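Local atomic coordinates of filamentation induced by cAMP protein Fic (Desulfovibrio alaskensis, PDB entry 4RGL), a protein that belongs to the Fic/DOC family and combines a largely helical Fic region with a C-terminal region of the helix-turn-helix clan. Residues Gln9-Ile14 with Phe175-Glu180; Gly30-Leu35 with Asp250-Ala255; Asn48-Ile53 with Glu67-Val72. All blocks are in the same frame, centred on the assembly; numbering follows the deposited sequence.

Contact 1 of 3, residues Gln9-Ile14 with Phe175-Glu180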
loop_
_atom_site.group_PDB
_atom_site.type_symbol
_atom_site.label_atom_id
_atom_site.label_comp_id
_atom_site.label_asym_id
_atom_site.label_seq_id
_atom_site.Cartn_x
_atom_site.Cartn_y
_atom_site.Cartn_z
ATOM N N GLN A 9 -13.825 5.173 27.816
ATOM C CA GLN A 9 -12.639 5.659 27.112
ATOM C C GLN A 9 -11.481 4.647 27.256
ATOM O O GLN A 9 -11.216 4.150 28.356
ATOM C CB GLN A 9 -12.204 7.069 27.614
ATOM C CG GLN A 9 -11.762 7.119 29.080
ATOM C CD GLN A 9 -10.900 8.325 29.356
ATOM O OE1 GLN A 9 -9.695 8.337 29.068
ATOM N NE2 GLN A 9 -11.487 9.354 29.947
ATOM N N PRO A 10 -10.778 4.329 26.149
ATOM C CA PRO A 10 -9.656 3.375 26.244
ATOM C C PRO A 10 -8.445 3.969 27.026
ATOM O O PRO A 10 -8.415 5.179 27.293
ATOM C CB PRO A 10 -9.302 3.103 24.771
ATOM C CG PRO A 10 -10.480 3.643 23.975
ATOM C CD PRO A 10 -10.988 4.778 24.764
ATOM N N PRO A 11 -7.433 3.123 27.421
ATOM C CA PRO A 11 -6.312 3.651 28.238
ATOM C C PRO A 11 -5.366 4.551 27.429
ATOM O O PRO A 11 -4.195 4.208 27.227
ATOM C CB PRO A 11 -5.594 2.383 28.712
ATOM C CG PRO A 11 -5.931 1.353 27.691
ATOM C CD PRO A 11 -7.332 1.656 27.248
ATOM N N TYR A 12 -5.850 5.729 27.028
ATOM C CA TYR A 12 -5.051 6.664 26.260
ATOM C C TYR A 12 -4.343 7.648 27.187
ATOM O O TYR A 12 -4.997 8.488 27.815
ATOM C CB TYR A 12 -5.925 7.414 25.236
ATOM N N THR A 13 -3.008 7.495 27.337
ATOM C CA THR A 13 -2.176 8.422 28.126
ATOM C C THR A 13 -0.979 8.878 27.277
ATOM O O THR A 13 -0.169 8.048 26.855
ATOM C CB THR A 13 -1.723 7.772 29.451
ATOM O OG1 THR A 13 -1.069 6.537 29.164
ATOM C CG2 THR A 13 -2.886 7.538 30.420
ATOM N N ILE A 14 -0.907 10.192 26.975
ATOM C CA ILE A 14 0.121 10.756 26.085
ATOM C C ILE A 14 1.523 10.688 26.760
ATOM O O ILE A 14 1.618 10.494 27.971
ATOM C CB ILE A 14 -0.243 12.230 25.666
ATOM C CG1 ILE A 14 -1.667 12.312 25.027
ATOM C CG2 ILE A 14 0.809 12.813 24.719
ATOM C CD1 ILE A 14 -2.865 12.318 26.054
ATOM N N PHE A 175 -7.706 2.654 18.309
ATOM C CA PHE A 175 -8.725 1.771 17.742
ATOM C C PHE A 175 -8.133 0.394 17.425
ATOM O O PHE A 175 -8.722 -0.622 17.786
ATOM C CB PHE A 175 -9.343 2.388 16.480
ATOM C CG PHE A 175 -10.492 1.584 15.909
ATOM C CD1 PHE A 175 -10.257 0.520 15.045
ATOM C CD2 PHE A 175 -11.806 1.882 16.247
ATOM C CE1 PHE A 175 -11.314 -0.244 14.552
ATOM C CE2 PHE A 175 -12.864 1.127 15.736
ATOM C CZ PHE A 175 -12.611 0.070 14.891
ATOM N N HIS A 176 -6.956 0.369 16.756
ATOM C CA HIS A 176 -6.250 -0.876 16.408
ATOM C C HIS A 176 -6.034 -1.727 17.654
ATOM O O HIS A 176 -6.306 -2.921 17.638
ATOM C CB HIS A 176 -4.888 -0.543 15.742
ATOM C CG HIS A 176 -4.267 -1.687 14.984
ATOM N ND1 HIS A 176 -3.693 -1.496 13.739
ATOM C CD2 HIS A 176 -4.163 -2.996 15.314
ATOM C CE1 HIS A 176 -3.235 -2.680 13.369
ATOM N NE2 HIS A 176 -3.512 -3.617 14.275
ATOM N N TYR A 177 -5.585 -1.094 18.747
ATOM C CA TYR A 177 -5.301 -1.764 20.012
ATOM C C TYR A 177 -6.573 -2.325 20.635
ATOM O O TYR A 177 -6.584 -3.475 21.080
ATOM C CB TYR A 177 -4.620 -0.788 20.979
ATOM C CG TYR A 177 -4.457 -1.319 22.383
ATOM C CD1 TYR A 177 -3.432 -2.205 22.701
ATOM C CD2 TYR A 177 -5.242 -0.834 23.426
ATOM C CE1 TYR A 177 -3.232 -2.644 24.008
ATOM C CE2 TYR A 177 -5.026 -1.235 24.744
ATOM C CZ TYR A 177 -4.025 -2.147 25.030
ATOM O OH TYR A 177 -3.836 -2.573 26.324
ATOM N N GLU A 178 -7.643 -1.529 20.666
ATOM C CA GLU A 178 -8.912 -1.966 21.233
ATOM C C GLU A 178 -9.552 -3.058 20.372
ATOM O O GLU A 178 -9.991 -4.079 20.903
ATOM C CB GLU A 178 -9.867 -0.782 21.385
ATOM C CG GLU A 178 -9.450 0.195 22.473
ATOM C CD GLU A 178 -9.385 -0.407 23.864
ATOM O OE1 GLU A 178 -10.317 -1.159 24.232
ATOM O OE2 GLU A 178 -8.408 -0.120 24.589
ATOM N N PHE A 179 -9.555 -2.862 19.027
ATOM C CA PHE A 179 -10.134 -3.815 18.074
ATOM C C PHE A 179 -9.456 -5.184 18.187
ATOM O O PHE A 179 -10.135 -6.205 18.147
ATOM C CB PHE A 179 -10.009 -3.276 16.631
ATOM C CG PHE A 179 -10.719 -4.105 15.590
ATOM C CD1 PHE A 179 -10.089 -5.195 14.993
ATOM C CD2 PHE A 179 -12.006 -3.784 15.183
ATOM C CE1 PHE A 179 -10.760 -5.981 14.048
ATOM C CE2 PHE A 179 -12.665 -4.554 14.216
ATOM C CZ PHE A 179 -12.035 -5.648 13.656
ATOM N N GLU A 180 -8.113 -5.203 18.329
ATOM C CA GLU A 180 -7.356 -6.455 18.431
ATOM C C GLU A 180 -7.731 -7.209 19.723
ATOM O O GLU A 180 -7.791 -8.439 19.721
ATOM C CB GLU A 180 -5.836 -6.172 18.385
ATOM C CG GLU A 180 -4.978 -7.398 18.057
ATOM C CD GLU A 180 -4.623 -8.313 19.224
ATOM O OE1 GLU A 180 -4.911 -7.943 20.386
ATOM O OE2 GLU A 180 -3.956 -9.345 18.980
#

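Contact 2 of 3, residues Gly30-Leu35 with Asp250-Ala255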
loop_
_atom_site.group_PDB
_atom_site.type_symbol
_atom_site.label_atom_id
_atom_site.label_comp_id
_atom_site.label_asym_id
_atom_site.label_seq_id
_atom_site.Cartn_x
_atom_site.Cartn_y
_atom_site.Cartn_z
ATOM N N GLY A 30 4.052 17.050 5.535
ATOM C CA GLY A 30 4.186 18.408 5.016
ATOM C C GLY A 30 5.059 18.471 3.777
ATOM O O GLY A 30 4.909 19.373 2.958
ATOM N N ARG A 31 5.979 17.486 3.631
ATOM C CA ARG A 31 6.806 17.318 2.433
ATOM C C ARG A 31 6.153 16.319 1.460
ATOM O O ARG A 31 6.009 16.614 0.273
ATOM C CB ARG A 31 8.215 16.839 2.816
ATOM C CG ARG A 31 9.229 17.950 2.965
ATOM C CD ARG A 31 10.586 17.394 3.359
ATOM N NE ARG A 31 11.669 18.342 3.089
ATOM C CZ ARG A 31 12.429 18.304 1.996
ATOM N NH1 ARG A 31 12.250 17.354 1.085
ATOM N NH2 ARG A 31 13.392 19.200 1.820
ATOM N N TYR A 32 5.730 15.137 1.989
ATOM C CA TYR A 32 5.088 14.047 1.213
ATOM C C TYR A 32 3.943 14.590 0.323
ATOM O O TYR A 32 3.598 13.967 -0.684
ATOM C CB TYR A 32 4.549 12.955 2.177
ATOM C CG TYR A 32 4.037 11.700 1.494
ATOM C CD1 TYR A 32 4.920 10.791 0.908
ATOM C CD2 TYR A 32 2.700 11.318 1.606
ATOM C CE1 TYR A 32 4.468 9.593 0.351
ATOM C CE2 TYR A 32 2.241 10.110 1.072
ATOM C CZ TYR A 32 3.130 9.253 0.442
ATOM O OH TYR A 32 2.684 8.068 -0.098
ATOM N N THR A 33 3.373 15.757 0.693
ATOM C CA THR A 33 2.338 16.407 -0.101
ATOM C C THR A 33 3.007 17.349 -1.138
ATOM O O THR A 33 3.687 16.867 -2.043
ATOM C CB THR A 33 1.339 17.150 0.821
ATOM O OG1 THR A 33 2.065 18.022 1.692
ATOM C CG2 THR A 33 0.474 16.191 1.643
ATOM N N VAL A 34 2.855 18.693 -0.963
ATOM C CA VAL A 34 3.440 19.716 -1.866
ATOM C C VAL A 34 3.285 19.270 -3.365
ATOM O O VAL A 34 2.158 19.152 -3.857
ATOM C CB VAL A 34 4.936 20.014 -1.513
ATOM C CG1 VAL A 34 5.435 21.253 -2.254
ATOM C CG2 VAL A 34 5.117 20.183 -0.012
ATOM N N LEU A 35 4.417 18.988 -4.055
ATOM C CA LEU A 35 4.405 18.526 -5.445
ATOM C C LEU A 35 4.791 17.049 -5.522
ATOM O O LEU A 35 4.754 16.458 -6.608
ATOM C CB LEU A 35 5.362 19.384 -6.319
ATOM C CG LEU A 35 4.693 20.454 -7.241
ATOM C CD1 LEU A 35 3.926 19.802 -8.380
ATOM C CD2 LEU A 35 3.794 21.405 -6.441
ATOM N N ASP A 250 8.566 5.644 10.193
ATOM C CA ASP A 250 9.563 4.945 9.387
ATOM C C ASP A 250 9.017 4.641 7.992
ATOM O O ASP A 250 9.768 4.677 7.014
ATOM C CB ASP A 250 9.996 3.646 10.083
ATOM C CG ASP A 250 10.531 3.865 11.487
ATOM O OD1 ASP A 250 11.131 4.935 11.736
ATOM O OD2 ASP A 250 10.330 2.980 12.339
ATOM N N ALA A 251 7.699 4.379 7.894
ATOM C CA ALA A 251 7.060 4.097 6.621
ATOM C C ALA A 251 6.953 5.359 5.777
ATOM O O ALA A 251 7.424 5.375 4.643
ATOM C CB ALA A 251 5.678 3.494 6.845
ATOM N N VAL A 252 6.396 6.442 6.347
ATOM C CA VAL A 252 6.245 7.693 5.608
ATOM C C VAL A 252 7.652 8.303 5.311
ATOM O O VAL A 252 7.807 9.044 4.346
ATOM C CB VAL A 252 5.320 8.695 6.355
ATOM C CG1 VAL A 252 5.999 9.256 7.600
ATOM C CG2 VAL A 252 4.869 9.819 5.430
ATOM N N ARG A 253 8.677 7.872 6.065
ATOM C CA ARG A 253 10.044 8.319 5.851
ATOM C C ARG A 253 10.676 7.573 4.653
ATOM O O ARG A 253 11.261 8.212 3.787
ATOM C CB ARG A 253 10.877 8.122 7.123
ATOM C CG ARG A 253 12.238 8.818 7.094
ATOM C CD ARG A 253 12.727 9.142 8.498
ATOM N NE ARG A 253 12.730 7.961 9.367
ATOM C CZ ARG A 253 12.994 8.002 10.670
ATOM N NH1 ARG A 253 13.267 9.159 11.264
ATOM N NH2 ARG A 253 12.975 6.889 11.391
ATOM N N GLU A 254 10.484 6.224 4.565
ATOM C CA GLU A 254 11.029 5.454 3.430
ATOM C C GLU A 254 10.207 5.720 2.148
ATOM O O GLU A 254 10.651 5.381 1.055
ATOM C CB GLU A 254 11.086 3.925 3.736
ATOM C CG GLU A 254 9.733 3.224 3.764
ATOM C CD GLU A 254 9.786 1.719 3.508
ATOM O OE1 GLU A 254 10.478 1.306 2.548
ATOM O OE2 GLU A 254 9.019 0.979 4.169
ATOM N N ALA A 255 9.036 6.369 2.288
ATOM C CA ALA A 255 8.192 6.721 1.148
ATOM C C ALA A 255 8.718 7.969 0.440
ATOM O O ALA A 255 8.591 8.083 -0.775
ATOM C CB ALA A 255 6.764 6.943 1.606
#

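Contact 3 of 3, residues Asn48-Ile53 with Glu67-Val72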
loop_
_atom_site.group_PDB
_atom_site.type_symbol
_atom_site.label_atom_id
_atom_site.label_comp_id
_atom_site.label_asym_id
_atom_site.label_seq_id
_atom_site.Cartn_x
_atom_site.Cartn_y
_atom_site.Cartn_z
ATOM N N ASN A 48 2.277 0.317 -4.006
ATOM C CA ASN A 48 2.129 0.455 -2.561
ATOM C C ASN A 48 0.965 -0.372 -2.053
ATOM O O ASN A 48 1.108 -1.090 -1.060
ATOM C CB ASN A 48 1.939 1.914 -2.184
ATOM C CG ASN A 48 3.184 2.743 -2.341
ATOM O OD1 ASN A 48 4.301 2.219 -2.448
ATOM N ND2 ASN A 48 3.031 4.051 -2.258
ATOM N N ARG A 49 -0.199 -0.290 -2.744
ATOM C CA ARG A 49 -1.388 -1.054 -2.373
ATOM C C ARG A 49 -1.086 -2.566 -2.382
ATOM O O ARG A 49 -1.438 -3.260 -1.434
ATOM C CB ARG A 49 -2.559 -0.722 -3.321
ATOM C CG ARG A 49 -3.863 -1.496 -3.028
ATOM C CD ARG A 49 -4.354 -1.326 -1.583
ATOM N NE ARG A 49 -4.447 0.085 -1.179
ATOM C CZ ARG A 49 -5.496 0.866 -1.429
ATOM N NH1 ARG A 49 -6.508 0.415 -2.157
ATOM N NH2 ARG A 49 -5.513 2.117 -1.002
ATOM N N ILE A 50 -0.356 -3.054 -3.420
ATOM C CA ILE A 50 0.026 -4.465 -3.517
ATOM C C ILE A 50 0.943 -4.844 -2.321
ATOM O O ILE A 50 0.737 -5.892 -1.702
ATOM C CB ILE A 50 0.705 -4.770 -4.888
ATOM C CG1 ILE A 50 -0.324 -4.642 -6.050
ATOM C CG2 ILE A 50 1.356 -6.157 -4.882
ATOM C CD1 ILE A 50 0.270 -4.855 -7.490
ATOM N N ARG A 51 1.904 -3.944 -1.955
ATOM C CA ARG A 51 2.789 -4.154 -0.798
ATOM C C ARG A 51 1.980 -4.249 0.500
ATOM O O ARG A 51 2.239 -5.131 1.321
ATOM C CB ARG A 51 3.829 -3.027 -0.690
ATOM C CG ARG A 51 4.909 -3.081 -1.761
ATOM C CD ARG A 51 5.896 -1.945 -1.609
ATOM N NE ARG A 51 6.625 -2.028 -0.343
ATOM C CZ ARG A 51 7.317 -1.023 0.179
ATOM N NH1 ARG A 51 7.337 0.162 -0.422
ATOM N NH2 ARG A 51 7.954 -1.178 1.332
ATOM N N THR A 52 0.986 -3.341 0.680
ATOM C CA THR A 52 0.091 -3.352 1.846
ATOM C C THR A 52 -0.656 -4.709 1.945
ATOM O O THR A 52 -0.658 -5.340 3.006
ATOM C CB THR A 52 -0.907 -2.174 1.751
ATOM O OG1 THR A 52 -0.205 -0.953 1.968
ATOM C CG2 THR A 52 -2.060 -2.295 2.748
ATOM N N ILE A 53 -1.253 -5.154 0.833
ATOM C CA ILE A 53 -2.032 -6.385 0.795
ATOM C C ILE A 53 -1.127 -7.595 1.069
ATOM O O ILE A 53 -1.422 -8.386 1.966
ATOM C CB ILE A 53 -2.771 -6.518 -0.568
ATOM C CG1 ILE A 53 -3.847 -5.401 -0.712
ATOM C CG2 ILE A 53 -3.393 -7.907 -0.721
ATOM C CD1 ILE A 53 -4.323 -5.171 -2.106
ATOM N N GLU A 67 5.861 -10.863 -5.671
ATOM C CA GLU A 67 5.790 -11.142 -7.108
ATOM C C GLU A 67 4.478 -11.892 -7.455
ATOM O O GLU A 67 3.835 -11.578 -8.462
ATOM C CB GLU A 67 7.022 -11.966 -7.550
ATOM C CG GLU A 67 7.073 -12.261 -9.046
ATOM C CD GLU A 67 8.238 -13.134 -9.489
ATOM O OE1 GLU A 67 9.251 -13.199 -8.753
ATOM O OE2 GLU A 67 8.157 -13.708 -10.599
ATOM N N GLN A 68 4.069 -12.855 -6.595
ATOM C CA GLN A 68 2.838 -13.628 -6.804
ATOM C C GLN A 68 1.598 -12.750 -6.594
ATOM O O GLN A 68 0.731 -12.698 -7.467
ATOM C CB GLN A 68 2.790 -14.848 -5.867
ATOM C CG GLN A 68 3.796 -15.933 -6.226
ATOM C CD GLN A 68 3.708 -17.110 -5.286
ATOM O OE1 GLN A 68 4.100 -17.036 -4.114
ATOM N NE2 GLN A 68 3.226 -18.239 -5.793
ATOM N N VAL A 69 1.528 -12.033 -5.445
ATOM C CA VAL A 69 0.396 -11.151 -5.132
ATOM C C VAL A 69 0.219 -10.101 -6.261
ATOM O O VAL A 69 -0.909 -9.848 -6.693
ATOM C CB VAL A 69 0.574 -10.479 -3.749
ATOM C CG1 VAL A 69 -0.481 -9.397 -3.517
ATOM C CG2 VAL A 69 0.538 -11.520 -2.634
ATOM N N THR A 70 1.345 -9.571 -6.793
ATOM C CA THR A 70 1.316 -8.639 -7.923
ATOM C C THR A 70 0.641 -9.300 -9.130
ATOM O O THR A 70 -0.283 -8.727 -9.707
ATOM C CB THR A 70 2.743 -8.179 -8.272
ATOM O OG1 THR A 70 3.335 -7.577 -7.124
ATOM C CG2 THR A 70 2.771 -7.207 -9.440
ATOM N N ALA A 71 1.069 -10.537 -9.470
ATOM C CA ALA A 71 0.535 -11.274 -10.608
ATOM C C ALA A 71 -0.973 -11.566 -10.438
ATOM O O ALA A 71 -1.720 -11.492 -11.413
ATOM C CB ALA A 71 1.301 -12.568 -10.795
ATOM N N VAL A 72 -1.423 -11.872 -9.185
ATOM C CA VAL A 72 -2.850 -12.112 -8.899
ATOM C C VAL A 72 -3.651 -10.866 -9.229
ATOM O O VAL A 72 -4.616 -10.933 -9.987
ATOM C CB VAL A 72 -3.084 -12.540 -7.423
ATOM C CG1 VAL A 72 -4.573 -12.726 -7.138
ATOM C CG2 VAL A 72 -2.314 -13.800 -7.092
#

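Contact 1 of 3, residues Gln9-Ile14 with Phe175-Glu180
Pro10 lies against the bent side chain of Glu178, and this is the close-packed half of the contact. Glu178 folds back at chi2 (-61°), which swings its carboxylate toward the two consecutive prolines. One oxygen does the touching: Glu178 OE2 approaches Pro10 CB at 3.3 Å and Pro11 CD at 3.4 Å. Lower down, the Glu178 CG methylene packs on the Pro10 ring, with CG to Pro10 CG at 3.9 Å. Pro10 is buried; Trp160 of helix 150-163 also touches it. The same helix meets Glu178 through Leu157. The bend in this N-terminal loop is an inverse gamma turn centred on Pro11, closed by a backbone bond from Tyr12 N to Pro10 O of 2.6 Å. It lies over helix 168-182 of the Fic fold, which runs directly into the signature motif of the family beginning at His183. Away from Glu178 the packing thins. Pro11 is partly exposed and offers its CG to Tyr177 CE2 at 4.0 Å, meeting the ring obliquely. Tyr177 itself is buried; its chi1 of 172° turns the ring to where CE2 meets Pro11, and its hydroxyl makes a weak hydrogen bond to Ala231 O. Beyond the turn the chain moves off toward solvent, where exposed Thr13 hydrogen-bonds through OG1 to Thr238 OG1.

Contact 2 of 3, residues Gly30-Leu35 with Asp250-Ala255
With chi1 at -172°, Tyr32 extends its ring from the last turn of helix 16-32 toward Val252 and Ala255, CG lying opposite the backbone N. Val252 meets it with CG2, the branch that stands opposite its own carbonyl carbon (chi1 of CG1 71°). The two places where the ring is met differ in closeness. Tyr32 CE1 comes to 3.7 Å from Ala255 CB, while the root of the ring, Tyr32 CG, is 4.4 Å from Val252 CG2. Both methyls approach the ring obliquely. Val252 and Ala255 are three residues apart on helix 238-257, so one side of that helix presents both methyls along the length of the ring. This is plain apolar helix-to-helix packing. On another side of helix 238-257, Arg253 NH2 forms a salt bridge with Asp250 OD1 at 2.7 Å, weak as a hydrogen bond because it is bent, and Arg253 NH1 pairs with Glu24 of helix 16-32, a second tie between the same two helices. Thr33 is where the chain leaves helical geometry, its OG1 bonded back to Ile29 O. Leu207, from the loop after helix 189-202, touches Tyr32 and Thr33, while helix 214-219 borders helix 238-257 at Glu254.

Contact 3 of 3, residues Asn48-Ile53 with Glu67-Val72
Ile50 meets helix 66-74 with both of its branches, pressing on Thr70 and Val69. Its chi1 of -68° sets CG2 opposite the backbone N and CG1 opposite the carbonyl carbon, and chi2 of 177° stretches CD1 out to full length, so that one residue makes two separate touches. CG2 takes the near position: it is 3.3 Å from Thr70 OG1 and 4.0 Å from Val69 CG1. CD1 meets another part of the same residue, Thr70 CG2 and CA, both at 3.9 Å. The Ile50 and Thr70 side chains cross at about a right angle. Val69 points CG1, the branch opposite its backbone N, toward the two isoleucines, and Ile53, one turn on from Ile50, meets it with CG2 at 4.3 Å.

Ile50 also touches Leu66 and Ile73, so it sits among residues 66, 69, 70 and 73 of the facing helix much as a knob in a hole. The segments are on successive helices of the chain, inclined at 119° between their N-to-C directions, with axes 9.6 Å apart at closest approach. Val88 of helix 82-95 backs Val69.

No hydrogen bond crosses between the segments. Thr70 OG1, the polar atom of 67-72 that comes nearest to the Ile50 side chain, is bonded to Leu66 O in its own helix, which satisfies it locally. Across the contact it faces a methyl group, so the two helices are joined here by the fit of beta-branched side chains rather than by polar bonding.

Two long helices connect contacts 1 and 2. The turn of contact 1 leads into helix 16-32, whose last turn enters contact 2; helix 238-257, whose first residue bonds Thr13, supplies the other half of contact 2 near its far end. The centres of contacts 1 and 2 are about 26 Å apart. Contact 3 lies about 21 Å from contact 2 between centres, yet they touch, because Glu254 OE2 comes within 3.7 Å of Arg51 NH2, a long, weak ion pair joining helix 238-257 to helix 42-59. Contact 1 stands apart from contact 3, about 30 Å between centres, and their nearest atoms are about 11 Å apart.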